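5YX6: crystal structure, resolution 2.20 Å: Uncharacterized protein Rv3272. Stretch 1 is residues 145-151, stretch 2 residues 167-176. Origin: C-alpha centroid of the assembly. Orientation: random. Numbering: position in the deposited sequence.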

# COMPACT_ATOMS: atom_id res chain seq x y z
N ILE A 145 -0.37 16.39 -1.83
CA ILE A 145 -0.97 15.37 -2.67
C ILE A 145 0.03 14.22 -2.81
O ILE A 145 1.15 14.31 -2.30
CB ILE A 145 -1.39 15.94 -4.04
CG1 ILE A 145 -0.22 16.62 -4.74
CG2 ILE A 145 -2.52 16.92 -3.87
CD1 ILE A 145 -0.45 16.76 -6.23
N ASP A 146 -0.40 13.13 -3.44
CA ASP A 146 0.40 11.90 -3.59
C ASP A 146 1.84 12.18 -4.04
O ASP A 146 2.80 11.76 -3.39
CB ASP A 146 -0.29 10.96 -4.59
CG ASP A 146 0.45 9.62 -4.78
OD1 ASP A 146 1.46 9.57 -5.52
OD2 ASP A 146 0.02 8.62 -4.16
N LEU A 147 1.96 12.90 -5.15
CA LEU A 147 3.24 13.15 -5.80
C LEU A 147 4.27 13.84 -4.89
O LEU A 147 5.44 13.48 -4.87
CB LEU A 147 2.98 13.98 -7.07
CG LEU A 147 4.10 14.32 -8.04
CD1 LEU A 147 3.52 14.40 -9.45
CD2 LEU A 147 4.73 15.63 -7.66
N VAL A 148 3.82 14.82 -4.13
CA VAL A 148 4.71 15.59 -3.28
C VAL A 148 5.04 14.85 -1.98
O VAL A 148 6.17 14.92 -1.49
CB VAL A 148 4.09 16.97 -2.95
CG1 VAL A 148 4.97 17.73 -1.98
CG2 VAL A 148 3.96 17.77 -4.22
N VAL A 149 4.05 14.18 -1.41
CA VAL A 149 4.27 13.35 -0.22
C VAL A 149 5.24 12.19 -0.52
O VAL A 149 6.13 11.91 0.28
CB VAL A 149 2.93 12.79 0.32
CG1 VAL A 149 3.18 11.77 1.43
CG2 VAL A 149 2.03 13.92 0.79
N ALA A 150 5.07 11.55 -1.67
CA ALA A 150 5.96 10.47 -2.11
C ALA A 150 7.41 10.93 -2.19
O ALA A 150 8.32 10.24 -1.72
CB ALA A 150 5.51 9.93 -3.46
N ALA A 151 7.63 12.10 -2.78
CA ALA A 151 8.96 12.65 -2.98
C ALA A 151 9.56 13.15 -1.67
O ALA A 151 10.75 13.03 -1.43
CB ALA A 151 8.93 13.78 -4.01
N GLN A 167 13.23 10.52 -10.30
CA GLN A 167 12.21 9.66 -10.86
C GLN A 167 10.91 9.79 -10.07
O GLN A 167 10.87 9.50 -8.88
CB GLN A 167 12.67 8.20 -10.86
CG GLN A 167 11.65 7.24 -11.42
CD GLN A 167 11.50 7.34 -12.92
OE1 GLN A 167 10.56 7.96 -13.43
NE2 GLN A 167 12.43 6.74 -13.66
N ILE A 168 9.85 10.22 -10.75
CA ILE A 168 8.55 10.36 -10.13
C ILE A 168 7.69 9.17 -10.51
O ILE A 168 7.38 8.99 -11.68
CB ILE A 168 7.83 11.65 -10.58
CG1 ILE A 168 8.66 12.90 -10.27
CG2 ILE A 168 6.42 11.70 -9.98
CD1 ILE A 168 8.71 13.26 -8.79
N ILE A 169 7.30 8.35 -9.53
CA ILE A 169 6.48 7.18 -9.82
C ILE A 169 5.12 7.63 -10.34
O ILE A 169 4.42 8.39 -9.68
CB ILE A 169 6.33 6.28 -8.58
CG1 ILE A 169 7.68 5.70 -8.19
CG2 ILE A 169 5.35 5.15 -8.86
CD1 ILE A 169 7.75 5.15 -6.78
N PRO A 170 4.75 7.17 -11.54
CA PRO A 170 3.56 7.64 -12.26
C PRO A 170 2.26 6.95 -11.88
O PRO A 170 1.32 6.97 -12.68
CB PRO A 170 3.91 7.34 -13.72
CG PRO A 170 4.77 6.13 -13.65
CD PRO A 170 5.52 6.20 -12.34
N PHE A 171 2.18 6.31 -10.72
CA PHE A 171 0.87 5.91 -10.20
C PHE A 171 0.78 6.32 -8.73
O PHE A 171 1.79 6.63 -8.10
CB PHE A 171 0.59 4.41 -10.41
CG PHE A 171 1.66 3.50 -9.88
CD1 PHE A 171 1.62 3.05 -8.57
CD2 PHE A 171 2.70 3.07 -10.70
CE1 PHE A 171 2.60 2.21 -8.08
CE2 PHE A 171 3.68 2.23 -10.22
CZ PHE A 171 3.63 1.79 -8.91
N GLN A 172 -0.45 6.35 -8.21
CA GLN A 172 -0.70 6.99 -6.93
C GLN A 172 -0.63 5.97 -5.81
O GLN A 172 -1.65 5.61 -5.21
CB GLN A 172 -2.06 7.70 -6.91
CG GLN A 172 -2.16 8.94 -7.80
CD GLN A 172 -2.09 8.62 -9.28
OE1 GLN A 172 -3.02 8.05 -9.85
NE2 GLN A 172 -0.97 8.98 -9.91
N LEU A 173 0.58 5.51 -5.52
CA LEU A 173 0.75 4.41 -4.59
C LEU A 173 0.49 4.86 -3.16
O LEU A 173 -0.02 4.09 -2.35
CB LEU A 173 2.14 3.79 -4.69
CG LEU A 173 3.30 4.61 -4.12
CD1 LEU A 173 4.40 3.71 -3.61
CD2 LEU A 173 3.83 5.57 -5.16
N VAL A 174 0.82 6.10 -2.86
CA VAL A 174 0.69 6.60 -1.49
C VAL A 174 -0.78 6.81 -1.12
O VAL A 174 -1.20 6.48 -0.01
CB VAL A 174 1.49 7.90 -1.30
CG1 VAL A 174 1.16 8.54 0.04
CG2 VAL A 174 2.97 7.60 -1.39
N ASP A 175 -1.56 7.34 -2.06
CA ASP A 175 -3.01 7.45 -1.93
C ASP A 175 -3.67 6.10 -1.69
O ASP A 175 -4.40 5.92 -0.72
CB ASP A 175 -3.62 8.07 -3.18
CG ASP A 175 -3.54 9.58 -3.19
OD1 ASP A 175 -3.15 10.16 -2.16
OD2 ASP A 175 -3.88 10.19 -4.23
N ASN A 176 -3.42 5.15 -2.58
CA ASN A 176 -4.14 3.89 -2.52
C ASN A 176 -3.70 3.07 -1.32
O ASN A 176 -4.54 2.47 -0.64
CB ASN A 176 -3.96 3.12 -3.83
CG ASN A 176 -4.65 3.84 -5.01
OD1 ASN A 176 -5.81 4.26 -4.91
ND2 ASN A 176 -3.93 3.98 -6.11
O HOH W 1 -3.25 13.16 -3.82

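The contact turns on one buried carboxylate meeting the first turn of a helix, where backbone NH groups have no preceding turn to bond to. Asp 146, itself at the start of a helix, points its CB toward the other stretch and, with chi1 in t, carries OD2 to that helix start. Asp 175 N donates to Asp 146 OD2 at 2.9 Å with a nearly straight angle of 164°; Val 174 N donates to the same OD2, also at 2.9 Å, but at 121° the bond is weak. Leu 173 N lies 3.4 Å from Asp 146 OD2 at a poor angle and instead makes a weak bond to Phe 171 O. By Asn 176 the helix supplies its own acceptor, Gln 172 O; Gln 172 OE1 and Asn 176 ND2 are bonded elsewhere in the structure.

Two acids come close here, Asp 146 OD2 lying 4.1 Å from Asp 175 OD1, though Asp 146 OD2 takes the two NH bonds. Separately, a water accepts from Asp 146 N (2.9 Å) and donates to Asp 175 OD2 (3.1 Å), so the NH at the start of the Asp 146 helix also has an acceptor.

Apolar side chains close the rest. Val 174 sets CG1 4.1 Å from Val 149 CG1 and CG2 4.0 Å from Ala 150 CB, the short alanine suiting close approach. Nearer the start of both stretches, Leu 147 CD1 meets Ile 168 CG2 at 4.0 Å; both CA-to-CB bonds point sideways, and the longer side chains bring their ends nearer.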